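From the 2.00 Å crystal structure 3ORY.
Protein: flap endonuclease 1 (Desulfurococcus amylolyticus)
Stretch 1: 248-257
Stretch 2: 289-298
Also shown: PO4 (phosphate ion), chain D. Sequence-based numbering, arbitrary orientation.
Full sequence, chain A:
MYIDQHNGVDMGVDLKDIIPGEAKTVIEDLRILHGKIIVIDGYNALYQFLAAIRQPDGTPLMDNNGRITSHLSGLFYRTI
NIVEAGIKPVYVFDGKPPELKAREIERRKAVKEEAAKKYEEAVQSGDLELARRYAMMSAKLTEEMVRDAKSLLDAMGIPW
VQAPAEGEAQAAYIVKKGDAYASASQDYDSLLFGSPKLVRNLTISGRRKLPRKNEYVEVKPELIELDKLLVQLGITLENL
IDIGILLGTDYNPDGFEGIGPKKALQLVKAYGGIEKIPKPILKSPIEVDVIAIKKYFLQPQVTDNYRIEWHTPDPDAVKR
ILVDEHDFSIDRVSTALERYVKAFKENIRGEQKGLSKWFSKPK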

# COMPACT_ATOMS: atom_id res chain seq x y z
N GLY A 248 11.80 8.02 8.45
CA GLY A 248 12.06 8.56 7.13
C GLY A 248 10.82 8.79 6.28
O GLY A 248 10.01 7.88 6.10
N THR A 249 10.67 10.01 5.76
CA THR A 249 9.53 10.40 4.93
C THR A 249 10.02 10.83 3.55
O THR A 249 11.23 10.83 3.30
CB THR A 249 8.76 11.58 5.56
OG1 THR A 249 9.58 12.76 5.51
CG2 THR A 249 8.40 11.29 7.04
N ASP A 250 9.11 11.23 2.66
CA ASP A 250 9.52 11.80 1.37
C ASP A 250 10.47 12.99 1.54
O ASP A 250 11.29 13.26 0.67
CB ASP A 250 8.29 12.29 0.57
CG ASP A 250 7.56 11.17 -0.13
OD1 ASP A 250 8.20 10.14 -0.49
OD2 ASP A 250 6.34 11.33 -0.36
N TYR A 251 10.35 13.69 2.67
CA TYR A 251 11.14 14.90 2.91
C TYR A 251 12.50 14.61 3.56
O TYR A 251 13.31 15.51 3.74
CB TYR A 251 10.32 15.89 3.75
CG TYR A 251 9.01 16.18 3.08
CD1 TYR A 251 8.95 17.04 1.98
CD2 TYR A 251 7.84 15.54 3.48
CE1 TYR A 251 7.75 17.28 1.31
CE2 TYR A 251 6.63 15.77 2.82
CZ TYR A 251 6.59 16.64 1.74
OH TYR A 251 5.41 16.87 1.10
N ASN A 252 12.71 13.35 3.93
CA ASN A 252 13.98 12.88 4.52
C ASN A 252 14.02 11.35 4.38
O ASN A 252 13.89 10.64 5.37
CB ASN A 252 14.15 13.36 5.99
CG ASN A 252 13.20 12.67 6.98
OD1 ASN A 252 11.98 12.55 6.75
ND2 ASN A 252 13.76 12.24 8.12
N PRO A 253 14.17 10.85 3.14
CA PRO A 253 13.91 9.44 2.82
C PRO A 253 14.76 8.40 3.56
O PRO A 253 14.31 7.26 3.76
CB PRO A 253 14.15 9.34 1.30
CG PRO A 253 14.57 10.68 0.83
CD PRO A 253 14.52 11.66 1.95
N ASP A 254 15.95 8.78 4.00
CA ASP A 254 16.82 7.86 4.73
C ASP A 254 16.54 7.78 6.23
O ASP A 254 17.05 6.89 6.92
CB ASP A 254 18.29 8.21 4.49
CG ASP A 254 18.68 8.09 3.02
OD1 ASP A 254 18.16 7.19 2.34
OD2 ASP A 254 19.51 8.90 2.56
N GLY A 255 15.73 8.71 6.74
CA GLY A 255 15.50 8.83 8.18
C GLY A 255 16.80 9.07 8.94
O GLY A 255 17.72 9.72 8.44
N PHE A 256 16.87 8.53 10.15
CA PHE A 256 18.06 8.68 10.98
C PHE A 256 18.72 7.32 11.21
O PHE A 256 18.04 6.33 11.46
CB PHE A 256 17.70 9.40 12.28
CG PHE A 256 17.28 10.84 12.07
CD1 PHE A 256 18.21 11.87 12.20
CD2 PHE A 256 15.97 11.15 11.68
CE1 PHE A 256 17.83 13.21 11.99
CE2 PHE A 256 15.58 12.48 11.46
CZ PHE A 256 16.51 13.51 11.62
N GLU A 257 20.05 7.29 11.10
CA GLU A 257 20.81 6.04 11.06
C GLU A 257 20.64 5.17 12.29
O GLU A 257 20.75 5.65 13.42
CB GLU A 257 22.31 6.33 10.86
CG GLU A 257 22.62 7.11 9.58
CD GLU A 257 24.04 7.66 9.54
OE1 GLU A 257 24.27 8.66 8.82
OE2 GLU A 257 24.92 7.08 10.22
P PO4 D . 9.60 18.45 17.60
O1 PO4 D . 10.54 18.24 16.43
O2 PO4 D . 9.18 19.89 17.65
O3 PO4 D . 8.38 17.59 17.45
O4 PO4 D . 10.37 18.06 18.84
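Stretch 2, residues 289-298: DVIAIKKYFL

Helix 290-298 of stretch 2 packs against the irregular loop of stretch 1 mainly through side chains, burying 324 Å² in all, with no hydrogen bond passing between the two. At the apolar centre lies Ile293, whose CA is 7.0 Å from the CA of Tyr251. Asn252 CA is nearest Val290 CA, at 8.8 Å, so the loop, advancing from Tyr251 to Phe256, steps back along the helix toward its start. The CA-to-CB bond of Ile293 points toward the loop, and with chi1 m and chi2 t the side chain carries CD1 to 3.6 Å from Tyr251 CB; CD1 also lies 4.1 Å from Asn252 OD1, while CG2 of Ile293 lies 4.0 Å from Thr249 OG1.

One turn further along the helix, Tyr296 (chi1 t) meets the Tyr251 ring in an offset edge-to-face pair, the edge of Tyr251 directed toward the face of Tyr296. The centroids are 5.5 Å apart and the planes lie at 64°; Tyr251 CE2 comes within 3.9 Å of Tyr296 CD2, and Tyr251 OH rests over one face of the Tyr296 ring, 3.4 Å from its CE2. The CA-to-CB bond of Phe297 points sideways to the loop, but the end of the side chain comes nearer: CZ stands 3.8 Å from Thr249 CG2, and CE2 approaches the edge of the Tyr251 ring, 4.4 Å from Tyr251 CD2. Toward the start of the helix, Val290 CG1 lies near the plane of the Phe256 ring, at its edge, 4.1 Å from Phe256 CZ. The loop therefore meets the helix at positions 290, 293, 296 and 297, a spacing of three to four residues that places these side chains along one side.

Two type I turns, Thr249 to Asn252 and Asn252 to Gly255, shape the loop; they are closed by Asn252 N to Thr249 O and Gly255 N to Asn252 O, each 3.0 Å. Beside the apolar contacts, the first turn is braced by polar side chains. Asn252 OD1 accepts from Thr249 N at 3.0 Å and from Thr249 OG1 at 2.7 Å, and Thr249 OG1 in turn accepts from Tyr251 N at 3.1 Å. These bonds satisfy polar atoms that face Ile293 and tie together the residues on which it rests.

At the helix start, the CA-to-CB bond of Asp289 points away from the loop, and its side chain caps the helix, OD1 accepting from Ala292 N at 3.2 Å. Farther out, beyond reach of the loop, Lys294 NZ donates to O2 and O3 of the phosphate ion, at 3.1 and 3.0 Å; the ion probably comes from the crystallisation liquor.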

# COMPACT_ATOMS: atom_id res chain seq x y z
N ASP A 289 14.71 19.71 8.21
CA ASP A 289 13.84 20.64 8.96
C ASP A 289 12.67 19.84 9.54
O ASP A 289 11.58 19.83 8.98
CB ASP A 289 13.34 21.77 8.06
CG ASP A 289 12.66 22.90 8.83
OD1 ASP A 289 12.26 22.71 10.00
OD2 ASP A 289 12.52 23.99 8.25
N VAL A 290 12.92 19.17 10.66
CA VAL A 290 11.95 18.21 11.21
C VAL A 290 10.66 18.88 11.70
O VAL A 290 9.61 18.27 11.66
CB VAL A 290 12.55 17.33 12.35
CG1 VAL A 290 13.73 16.50 11.81
CG2 VAL A 290 12.97 18.17 13.56
N ILE A 291 10.76 20.13 12.14
CA ILE A 291 9.56 20.85 12.59
C ILE A 291 8.64 21.18 11.42
O ILE A 291 7.42 21.00 11.50
CB ILE A 291 9.89 22.13 13.43
CG1 ILE A 291 10.63 21.74 14.72
CG2 ILE A 291 8.60 22.90 13.76
CD1 ILE A 291 11.10 22.93 15.60
N ALA A 292 9.22 21.66 10.33
CA ALA A 292 8.44 21.95 9.12
C ALA A 292 7.77 20.69 8.55
O ALA A 292 6.63 20.75 8.09
CB ALA A 292 9.32 22.63 8.06
N ILE A 293 8.48 19.57 8.59
CA ILE A 293 7.93 18.30 8.11
C ILE A 293 6.74 17.87 8.98
O ILE A 293 5.70 17.49 8.46
CB ILE A 293 8.98 17.16 8.06
CG1 ILE A 293 10.10 17.51 7.07
CG2 ILE A 293 8.32 15.86 7.63
CD1 ILE A 293 11.33 16.59 7.16
N LYS A 294 6.90 17.95 10.30
CA LYS A 294 5.80 17.67 11.23
C LYS A 294 4.58 18.55 10.94
O LYS A 294 3.45 18.05 10.79
CB LYS A 294 6.26 17.88 12.68
CG LYS A 294 5.14 17.63 13.71
CD LYS A 294 5.61 17.83 15.16
CE LYS A 294 5.82 19.32 15.49
NZ LYS A 294 6.21 19.55 16.93
N LYS A 295 4.80 19.86 10.85
CA LYS A 295 3.69 20.79 10.58
C LYS A 295 3.01 20.52 9.25
O LYS A 295 1.80 20.74 9.11
CB LYS A 295 4.14 22.25 10.67
CG LYS A 295 4.59 22.67 12.08
CD LYS A 295 4.96 24.16 12.12
CE LYS A 295 5.35 24.61 13.54
NZ LYS A 295 4.30 24.26 14.54
N TYR A 296 3.79 20.06 8.27
CA TYR A 296 3.20 19.67 6.99
C TYR A 296 2.29 18.44 7.16
O TYR A 296 1.16 18.43 6.68
CB TYR A 296 4.26 19.40 5.90
CG TYR A 296 3.57 18.94 4.64
CD1 TYR A 296 2.95 19.86 3.80
CD2 TYR A 296 3.47 17.58 4.33
CE1 TYR A 296 2.27 19.45 2.66
CE2 TYR A 296 2.78 17.16 3.20
CZ TYR A 296 2.19 18.10 2.37
OH TYR A 296 1.49 17.71 1.24
N PHE A 297 2.80 17.41 7.84
CA PHE A 297 1.97 16.23 8.13
C PHE A 297 0.66 16.59 8.84
O PHE A 297 -0.38 15.98 8.58
CB PHE A 297 2.75 15.17 8.92
CG PHE A 297 3.51 14.19 8.04
CD1 PHE A 297 3.02 12.90 7.85
CD2 PHE A 297 4.67 14.57 7.38
CE1 PHE A 297 3.69 11.98 7.01
CE2 PHE A 297 5.37 13.65 6.54
CZ PHE A 297 4.86 12.36 6.37
N LEU A 298 0.71 17.59 9.71
CA LEU A 298 -0.49 18.07 10.39
C LEU A 298 -1.47 18.76 9.45
O LEU A 298 -2.66 18.69 9.66
CB LEU A 298 -0.15 19.02 11.56
CG LEU A 298 0.51 18.41 12.80
CD1 LEU A 298 1.02 19.52 13.72
CD2 LEU A 298 -0.46 17.50 13.54